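Local coordinates for protein caspase subunit p21 (Drosophila melanogaster, PDB 3SIR) that acts as a cysteine endopeptidase of the caspase family, working in the activation cascade that carries out apoptosis, at residues 210-215 with 243-248; 48-53 with 60-65; 22-27 with 76-81. The protein carries 1 engineered substitution. One frame throughout, in Å; residues are numbered along the deposited sequence.

Contact 1 of 3, residues 210-215 with 243-248; sequences DILTLL and PCITTM
At the dimer edge of the caspase sheet, strand 244-247 lies under the first turns of helix 211-223, and Ile245 and Thr247 face Leu212 and Leu215. The short segment axes approach to 10.4 Å and run nearly antiparallel, at 166°. Ile245 is the central side chain: its CG1 lies 3.9 Å from CB of Leu215, while its CG2 lies 4.4 Å from CD2 of Leu212; the exact placement of its CD1, modelled too close to Leu215, is doubtful. Both branches of this isoleucine are therefore used, CG1 reaching toward one leucine and CG2 toward the other. Leu212 and Leu215, three residues apart, share one face of the helix, which begins just after Asp210 at the N-cap, and both also rest on Leu173 of the neighbouring strand 172-179. Leu212 has its CG beside the backbone N (chi1 -69°), and its end comes closer to the strand than the direction of CB would suggest. Its CD2 meets CG2 of Thr247 at 4.1 Å, the two side chains crossing at about a right angle.

Strand 244-247, the outermost strand of the sheet within this chain, runs antiparallel to 172-179 and pairs with a strand of the second subunit in an antiparallel ladder that carries the sheet across the interface. Beta-branched Ile245 and Thr247 suit such an extended backbone. Thr247 turns its methyl to the helix, whereas its OG1 accepts a hydrogen bond from N of Leu249. Beyond Leu212 lies Thr216 of the second subunit.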
loop_
_atom_site.group_PDB
_atom_site.type_symbol
_atom_site.label_atom_id
_atom_site.label_comp_id
_atom_site.label_asym_id
_atom_site.label_seq_id
_atom_site.Cartn_x
_atom_site.Cartn_y
_atom_site.Cartn_z
ATOM N N ASP A 210 5.103 -6.070 -12.533
ATOM C CA ASP A 210 4.371 -6.543 -11.363
ATOM C C ASP A 210 3.643 -5.403 -10.655
ATOM O O ASP A 210 4.081 -4.253 -10.703
ATOM C CB ASP A 210 5.304 -7.285 -10.399
ATOM C CG ASP A 210 5.943 -6.369 -9.372
ATOM O OD1 ASP A 210 5.549 -6.437 -8.187
ATOM O OD2 ASP A 210 6.876 -5.621 -9.734
ATOM N N ILE A 211 2.516 -5.722 -10.026
ATOM C CA ILE A 211 1.506 -4.722 -9.698
ATOM C C ILE A 211 2.076 -3.524 -8.935
ATOM O O ILE A 211 1.713 -2.376 -9.205
ATOM C CB ILE A 211 0.341 -5.344 -8.910
ATOM C CG1 ILE A 211 -0.805 -4.340 -8.743
ATOM C CG2 ILE A 211 0.821 -5.861 -7.566
ATOM C CD1 ILE A 211 -1.544 -4.035 -10.032
ATOM N N LEU A 212 3.029 -3.788 -8.046
ATOM C CA LEU A 212 3.471 -2.787 -7.081
ATOM C C LEU A 212 4.469 -1.798 -7.683
ATOM O O LEU A 212 4.574 -0.654 -7.231
ATOM C CB LEU A 212 4.073 -3.456 -5.843
ATOM C CG LEU A 212 3.114 -4.222 -4.931
ATOM C CD1 LEU A 212 3.892 -5.020 -3.893
ATOM C CD2 LEU A 212 2.117 -3.286 -4.261
ATOM N N THR A 213 5.193 -2.244 -8.706
ATOM C CA THR A 213 6.032 -1.354 -9.503
ATOM C C THR A 213 5.222 -0.678 -10.607
ATOM O O THR A 213 5.575 0.403 -11.082
ATOM C CB THR A 213 7.221 -2.102 -10.141
ATOM O OG1 THR A 213 6.727 -3.044 -11.095
ATOM C CG2 THR A 213 8.033 -2.852 -9.089
ATOM N N LEU A 214 4.086 -1.266 -10.959
ATOM C CA LEU A 214 3.066 -0.516 -11.677
ATOM C C LEU A 214 2.568 0.642 -10.811
ATOM O O LEU A 214 2.924 1.797 -11.044
ATOM C CB LEU A 214 1.908 -1.431 -12.067
ATOM C CG LEU A 214 1.258 -1.190 -13.428
ATOM C CD1 LEU A 214 2.310 -0.760 -14.430
ATOM C CD2 LEU A 214 0.561 -2.456 -13.909
ATOM N N LEU A 215 1.883 0.307 -9.721
ATOM C CA LEU A 215 1.284 1.313 -8.839
ATOM C C LEU A 215 2.319 2.198 -8.154
ATOM O O LEU A 215 1.970 3.132 -7.432
ATOM C CB LEU A 215 0.400 0.649 -7.779
ATOM C CG LEU A 215 -0.654 -0.321 -8.307
ATOM C CD1 LEU A 215 -1.403 -0.969 -7.156
ATOM C CD2 LEU A 215 -1.605 0.418 -9.234
ATOM N N PRO A 243 -1.405 9.033 -4.890
ATOM C CA PRO A 243 -1.996 7.734 -4.600
ATOM C C PRO A 243 -1.365 7.054 -3.387
ATOM O O PRO A 243 -0.159 7.163 -3.155
ATOM C CB PRO A 243 -1.735 6.944 -5.881
ATOM C CG PRO A 243 -1.789 7.983 -6.945
ATOM C CD PRO A 243 -1.214 9.239 -6.336
ATOM N N CYS A 244 -2.217 6.469 -2.555
ATOM C CA CYS A 244 -1.788 5.865 -1.306
ATOM C C CYS A 244 -2.096 4.374 -1.352
ATOM O O CYS A 244 -3.243 3.957 -1.165
ATOM C CB CYS A 244 -2.517 6.523 -0.133
ATOM S SG CYS A 244 -2.885 5.400 1.230
ATOM N N ILE A 245 -1.094 3.579 -1.705
ATOM C CA ILE A 245 -1.330 2.159 -1.926
ATOM C C ILE A 245 -1.043 1.387 -0.649
ATOM O O ILE A 245 -0.011 1.598 -0.013
ATOM C CB ILE A 245 -0.453 1.613 -3.059
ATOM C CG1 ILE A 245 -0.889 2.212 -4.398
ATOM C CG2 ILE A 245 -0.526 0.095 -3.092
ATOM C CD1 ILE A 245 0.260 2.736 -5.230
ATOM N N THR A 246 -1.963 0.511 -0.265
ATOM C CA THR A 246 -1.790 -0.273 0.950
ATOM C C THR A 246 -1.932 -1.768 0.678
ATOM O O THR A 246 -3.041 -2.271 0.488
ATOM C CB THR A 246 -2.798 0.142 2.036
ATOM O OG1 THR A 246 -3.343 -1.031 2.651
ATOM C CG2 THR A 246 -3.932 0.947 1.425
ATOM N N THR A 247 -0.813 -2.487 0.706
ATOM C CA THR A 247 -0.835 -3.900 0.333
ATOM C C THR A 247 -0.788 -4.842 1.529
ATOM O O THR A 247 -0.076 -4.590 2.501
ATOM C CB THR A 247 0.324 -4.264 -0.589
ATOM O OG1 THR A 247 0.579 -5.667 -0.464
ATOM C CG2 THR A 247 1.567 -3.494 -0.188
ATOM N N MET A 248 -1.469 -5.978 1.406
ATOM C CA MET A 248 -1.087 -7.186 2.135
ATOM C C MET A 248 -0.870 -8.372 1.202
ATOM O O MET A 248 -0.968 -9.526 1.619
ATOM C CB MET A 248 -2.130 -7.549 3.192
ATOM C CG MET A 248 -2.006 -6.749 4.473
ATOM S SD MET A 248 -2.852 -5.163 4.350
ATOM C CE MET A 248 -4.286 -5.485 5.374
#

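Contact 2 of 3, residues 48-53 with 60-65; sequences NLTRVL and VTVYKD
Val60 and Val62 of edge strand 59-65 turn their side chains toward Thr50 and Leu53 of helix 45-55, the helix of a beta-alpha-beta crossover that joins strand 19-28 to this parallel neighbour. Val60 comes first and spreads its two methyls over the helix. CG1, anti to the backbone N (chi1 -176°), approaches the Thr50 side chain, 3.7 Å from OG1 and 4.1 Å from CG2. CG2 instead lies 3.9 Å from CB of Leu53, one helical turn further on. A branched valine can thus touch side chains one turn apart, and Leu53 adds apolar bulk that also packs on Ala23 of strand 19-28. Thr61 points away from the helix, and its backbone is hydrogen-bonded to Ala23 and Ile25. Val62 returns to the helix side near its partly exposed margin, its side chain about 10 Å from that of His96, probably an active-site residue. The ring of Tyr63 meets that of Phe26, the planes almost parallel. Thr50 brings a hydroxyl to this largely apolar seam: its OG1 lies beside CG2 of Val62, while its hydrogen bond is made back along the helix to O of Cys46.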
loop_
_atom_site.group_PDB
_atom_site.type_symbol
_atom_site.label_atom_id
_atom_site.label_comp_id
_atom_site.label_asym_id
_atom_site.label_seq_id
_atom_site.Cartn_x
_atom_site.Cartn_y
_atom_site.Cartn_z
ATOM N N ASN A 48 -12.137 4.636 -19.674
ATOM C CA ASN A 48 -10.744 4.220 -19.683
ATOM C C ASN A 48 -10.483 2.997 -18.803
ATOM O O ASN A 48 -10.277 1.896 -19.311
ATOM C CB ASN A 48 -9.852 5.388 -19.270
ATOM C CG ASN A 48 -9.554 6.331 -20.422
ATOM O OD1 ASN A 48 -9.510 5.923 -21.584
ATOM N ND2 ASN A 48 -9.276 7.589 -20.097
ATOM N N LEU A 49 -10.589 3.169 -17.489
ATOM C CA LEU A 49 -10.617 2.033 -16.575
ATOM C C LEU A 49 -11.191 0.793 -17.253
ATOM O O LEU A 49 -10.458 -0.149 -17.562
ATOM C CB LEU A 49 -11.415 2.363 -15.310
ATOM C CG LEU A 49 -10.708 2.086 -13.979
ATOM C CD1 LEU A 49 -11.677 1.593 -12.915
ATOM C CD2 LEU A 49 -9.559 1.099 -14.149
ATOM N N THR A 50 -12.499 0.806 -17.488
ATOM C CA THR A 50 -13.177 -0.232 -18.263
ATOM C C THR A 50 -12.291 -0.837 -19.353
ATOM O O THR A 50 -12.079 -2.048 -19.391
ATOM C CB THR A 50 -14.488 0.302 -18.886
ATOM O OG1 THR A 50 -15.498 0.388 -17.873
ATOM C CG2 THR A 50 -14.985 -0.606 -20.009
ATOM N N ARG A 51 -11.806 0.004 -20.260
ATOM C CA ARG A 51 -11.047 -0.470 -21.411
ATOM C C ARG A 51 -9.808 -1.245 -20.970
ATOM O O ARG A 51 -9.593 -2.389 -21.373
ATOM C CB ARG A 51 -10.621 0.724 -22.259
ATOM C CG ARG A 51 -10.492 0.438 -23.741
ATOM C CD ARG A 51 -10.459 1.747 -24.509
ATOM N NE ARG A 51 -11.088 2.816 -23.735
ATOM C CZ ARG A 51 -12.213 3.437 -24.079
ATOM N NH1 ARG A 51 -12.798 3.168 -25.238
ATOM N NH2 ARG A 51 -12.700 4.394 -23.300
ATOM N N VAL A 52 -8.979 -0.596 -20.159
ATOM C CA VAL A 52 -7.725 -1.188 -19.713
ATOM C C VAL A 52 -7.975 -2.515 -19.012
ATOM O O VAL A 52 -7.188 -3.455 -19.142
ATOM C CB VAL A 52 -6.964 -0.254 -18.760
ATOM C CG1 VAL A 52 -5.493 -0.620 -18.742
ATOM C CG2 VAL A 52 -7.139 1.189 -19.184
ATOM N N LEU A 53 -9.069 -2.586 -18.261
ATOM C CA LEU A 53 -9.378 -3.789 -17.503
ATOM C C LEU A 53 -9.908 -4.882 -18.419
ATOM O O LEU A 53 -9.920 -6.057 -18.050
ATOM C CB LEU A 53 -10.383 -3.491 -16.391
ATOM C CG LEU A 53 -9.816 -2.800 -15.149
ATOM C CD1 LEU A 53 -10.646 -3.153 -13.925
ATOM C CD2 LEU A 53 -8.359 -3.172 -14.932
ATOM N N VAL A 60 -15.725 -7.017 -17.242
ATOM C CA VAL A 60 -16.017 -5.695 -16.710
ATOM C C VAL A 60 -17.521 -5.416 -16.736
ATOM O O VAL A 60 -18.141 -5.407 -17.798
ATOM C CB VAL A 60 -15.278 -4.617 -17.526
ATOM C CG1 VAL A 60 -15.493 -3.239 -16.923
ATOM C CG2 VAL A 60 -13.790 -4.949 -17.625
ATOM N N THR A 61 -18.123 -5.257 -15.564
ATOM C CA THR A 61 -19.450 -4.664 -15.480
ATOM C C THR A 61 -19.413 -3.310 -14.777
ATOM O O THR A 61 -18.770 -3.158 -13.734
ATOM C CB THR A 61 -20.462 -5.594 -14.778
ATOM O OG1 THR A 61 -20.825 -5.041 -13.507
ATOM C CG2 THR A 61 -19.881 -6.988 -14.577
ATOM N N VAL A 62 -20.139 -2.345 -15.335
ATOM C CA VAL A 62 -20.041 -0.952 -14.910
ATOM C C VAL A 62 -21.361 -0.449 -14.323
ATOM O O VAL A 62 -22.350 -0.295 -15.036
ATOM C CB VAL A 62 -19.592 -0.041 -16.072
ATOM C CG1 VAL A 62 -19.752 1.425 -15.706
ATOM C CG2 VAL A 62 -18.145 -0.335 -16.443
ATOM N N TYR A 63 -21.409 -0.311 -13.004
ATOM C CA TYR A 63 -22.647 0.079 -12.343
ATOM C C TYR A 63 -22.688 1.593 -12.158
ATOM O O TYR A 63 -21.660 2.226 -11.923
ATOM C CB TYR A 63 -22.786 -0.617 -10.988
ATOM C CG TYR A 63 -22.780 -2.127 -11.052
ATOM C CD1 TYR A 63 -21.595 -2.839 -10.912
ATOM C CD2 TYR A 63 -23.967 -2.845 -11.104
ATOM C CE1 TYR A 63 -21.585 -4.222 -10.908
ATOM C CE2 TYR A 63 -23.968 -4.230 -11.080
ATOM C CZ TYR A 63 -22.774 -4.913 -10.980
ATOM O OH TYR A 63 -22.761 -6.290 -10.932
ATOM N N LYS A 64 -23.872 2.172 -12.328
ATOM C CA LYS A 64 -24.065 3.609 -12.163
ATOM C C LYS A 64 -25.121 3.843 -11.096
ATOM O O LYS A 64 -26.307 3.952 -11.404
ATOM C CB LYS A 64 -24.508 4.253 -13.480
ATOM C CG LYS A 64 -23.381 4.893 -14.279
ATOM C CD LYS A 64 -23.341 4.369 -15.708
ATOM C CE LYS A 64 -22.910 5.452 -16.691
ATOM N NZ LYS A 64 -24.074 6.120 -17.338
ATOM N N ASP A 65 -24.702 3.754 -9.838
ATOM C CA ASP A 65 -25.621 3.958 -8.728
ATOM C C ASP A 65 -25.122 4.947 -7.683
ATOM O O ASP A 65 -23.948 5.319 -7.665
ATOM C CB ASP A 65 -26.027 2.635 -8.076
ATOM C CG ASP A 65 -27.489 2.624 -7.662
ATOM O OD1 ASP A 65 -28.276 1.873 -8.282
ATOM O OD2 ASP A 65 -27.881 3.497 -6.854
#

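Contact 3 of 3, residues 22-27 with 76-81; sequences MALIFN and EYSASQ. Engineered in segment 76-81: Ser78 (natural residue Ala).
Met22 of strand 19-28 reaches across to Ser78 and Gln81 at the end of helix 68-79. Its CB points toward the helix, and the chain beyond runs fully extended (chi2 173°, chi3 -173°), which carries the sulfur and methyl far from the sheet. SD passes 4.2 Å from CB of Ser78 and 3.9 Å from NE2 of Gln81. The terminal CE then sits over the face of the Gln81 amide, 3.0 Å from OE1 and 3.2 Å from NE2. A long, unbranched methionine suits this gap, where the nearest CA atoms, those of Met22 and Ser78, are 8.8 Å apart. Two residues along the strand, Leu24 makes a shorter reach, its CD1 lying 3.5 Å from OG of Ser78. Ser78 is an engineered residue, alanine in the natural protein. Its hydroxyl is hydrogen-bonded within the helix chiefly to O of Ile75, with O of Thr74 also within hydrogen-bonding range, so a polar atom buried beside leucine still has a partner. Ala23 and Ile25 lie on the opposite face of the strand, against helix 45-55. A central, mostly parallel sheet with helices on both faces is the alpha/beta/alpha sandwich of the caspase fold.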
loop_
_atom_site.group_PDB
_atom_site.type_symbol
_atom_site.label_atom_id
_atom_site.label_comp_id
_atom_site.label_asym_id
_atom_site.label_seq_id
_atom_site.Cartn_x
_atom_site.Cartn_y
_atom_site.Cartn_z
ATOM N N MET A 22 -13.624 -10.861 -12.148
ATOM C CA MET A 22 -14.530 -9.729 -12.333
ATOM C C MET A 22 -13.815 -8.399 -12.147
ATOM O O MET A 22 -13.072 -8.227 -11.182
ATOM C CB MET A 22 -15.678 -9.788 -11.328
ATOM C CG MET A 22 -16.590 -10.990 -11.473
ATOM S SD MET A 22 -17.771 -11.052 -10.111
ATOM C CE MET A 22 -18.518 -12.647 -10.442
ATOM N N ALA A 23 -14.192 -7.418 -12.957
ATOM C CA ALA A 23 -14.099 -6.017 -12.561
ATOM C C ALA A 23 -15.481 -5.431 -12.274
ATOM O O ALA A 23 -16.388 -5.512 -13.101
ATOM C CB ALA A 23 -13.382 -5.208 -13.635
ATOM N N LEU A 24 -15.657 -4.906 -11.065
ATOM C CA LEU A 24 -16.860 -4.160 -10.721
ATOM C C LEU A 24 -16.552 -2.682 -10.516
ATOM O O LEU A 24 -16.023 -2.286 -9.474
ATOM C CB LEU A 24 -17.506 -4.740 -9.464
ATOM C CG LEU A 24 -17.355 -6.252 -9.302
ATOM C CD1 LEU A 24 -18.436 -6.808 -8.383
ATOM C CD2 LEU A 24 -17.388 -6.936 -10.659
ATOM N N ILE A 25 -16.850 -1.879 -11.533
ATOM C CA ILE A 25 -16.682 -0.432 -11.446
ATOM C C ILE A 25 -17.962 0.293 -11.031
ATOM O O ILE A 25 -18.914 0.386 -11.804
ATOM C CB ILE A 25 -16.210 0.148 -12.782
ATOM C CG1 ILE A 25 -14.908 -0.533 -13.218
ATOM C CG2 ILE A 25 -16.063 1.656 -12.676
ATOM C CD1 ILE A 25 -14.542 -0.292 -14.664
ATOM N N PHE A 26 -17.969 0.836 -9.820
ATOM C CA PHE A 26 -19.107 1.615 -9.351
ATOM C C PHE A 26 -18.840 3.112 -9.450
ATOM O O PHE A 26 -17.981 3.648 -8.744
ATOM C CB PHE A 26 -19.478 1.221 -7.917
ATOM C CG PHE A 26 -19.650 -0.260 -7.726
ATOM C CD1 PHE A 26 -20.908 -0.838 -7.801
ATOM C CD2 PHE A 26 -18.541 -1.093 -7.644
ATOM C CE1 PHE A 26 -21.058 -2.212 -7.728
ATOM C CE2 PHE A 26 -18.687 -2.459 -7.495
ATOM C CZ PHE A 26 -19.946 -3.022 -7.550
ATOM N N ASN A 27 -19.565 3.777 -10.344
ATOM C CA ASN A 27 -19.660 5.235 -10.317
ATOM C C ASN A 27 -20.537 5.744 -9.182
ATOM O O ASN A 27 -21.741 5.485 -9.151
ATOM C CB ASN A 27 -20.180 5.774 -11.649
ATOM C CG ASN A 27 -19.133 5.720 -12.744
ATOM O OD1 ASN A 27 -18.772 6.746 -13.321
ATOM N ND2 ASN A 27 -18.639 4.518 -13.033
ATOM N N GLU A 76 -21.265 -7.428 -1.794
ATOM C CA GLU A 76 -21.569 -8.587 -0.956
ATOM C C GLU A 76 -21.927 -9.809 -1.788
ATOM O O GLU A 76 -21.383 -10.892 -1.576
ATOM C CB GLU A 76 -22.702 -8.286 0.023
ATOM C CG GLU A 76 -22.952 -9.402 1.030
ATOM C CD GLU A 76 -24.217 -9.189 1.844
ATOM O OE1 GLU A 76 -24.476 -8.035 2.259
ATOM O OE2 GLU A 76 -24.964 -10.174 2.039
ATOM N N TYR A 77 -22.809 -9.615 -2.763
ATOM C CA TYR A 77 -23.344 -10.715 -3.562
ATOM C C TYR A 77 -22.328 -11.334 -4.521
ATOM O O TYR A 77 -22.466 -12.490 -4.918
ATOM C CB TYR A 77 -24.586 -10.260 -4.327
ATOM C CG TYR A 77 -25.818 -10.182 -3.458
ATOM C CD1 TYR A 77 -26.401 -11.337 -2.947
ATOM C CD2 TYR A 77 -26.325 -8.955 -3.053
ATOM C CE1 TYR A 77 -27.505 -11.271 -2.115
ATOM C CE2 TYR A 77 -27.417 -8.878 -2.207
ATOM C CZ TYR A 77 -28.003 -10.039 -1.740
ATOM O OH TYR A 77 -29.092 -9.961 -0.902
ATOM N N SER A 78 -21.293 -10.573 -4.860
ATOM C CA SER A 78 -20.242 -11.054 -5.745
ATOM C C SER A 78 -19.177 -11.793 -4.945
ATOM O O SER A 78 -18.516 -12.705 -5.447
ATOM C CB SER A 78 -19.604 -9.874 -6.471
ATOM O OG SER A 78 -19.732 -8.699 -5.690
ATOM N N ALA A 79 -18.976 -11.355 -3.708
ATOM C CA ALA A 79 -18.243 -12.161 -2.745
ATOM C C ALA A 79 -18.832 -13.568 -2.715
ATOM O O ALA A 79 -18.101 -14.554 -2.625
ATOM C CB ALA A 79 -18.310 -11.525 -1.367
ATOM N N SER A 80 -20.154 -13.647 -2.835
ATOM C CA SER A 80 -20.889 -14.881 -2.584
ATOM C C SER A 80 -20.710 -15.851 -3.740
ATOM O O SER A 80 -21.131 -17.006 -3.660
ATOM C CB SER A 80 -22.378 -14.585 -2.409
ATOM O OG SER A 80 -22.717 -14.509 -1.039
ATOM N N GLN A 81 -20.198 -15.343 -4.855
ATOM C CA GLN A 81 -20.034 -16.161 -6.047
ATOM C C GLN A 81 -18.890 -17.148 -5.879
ATOM O O GLN A 81 -18.155 -17.099 -4.890
ATOM C CB GLN A 81 -19.809 -15.283 -7.275
ATOM C CG GLN A 81 -20.801 -14.140 -7.371
ATOM C CD GLN A 81 -20.964 -13.623 -8.783
ATOM O OE1 GLN A 81 -20.819 -14.367 -9.750
ATOM N NE2 GLN A 81 -21.251 -12.332 -8.907
#

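How the contacts relate
From the N terminus, strand 19-28 supplies the first half of contact 3 and the chain then passes into helix 45-55. Its return in strand 59-65 closes contact 2, a tight loop contained entirely within the longer one that contact 3 closes at the end of helix 68-79. The two touch through the pairing of the neighbouring strands, where N of Tyr63 meets O of Ile25 at 2.9 Å. Contact 1 follows separately, crossing neither, and closes near the C-terminal end. Its centre is about 20 Å from that of contact 2. Contacts 1 and 2 fix helices at the two strands outermost in this chain; contact 3 fixes a helix on the other face.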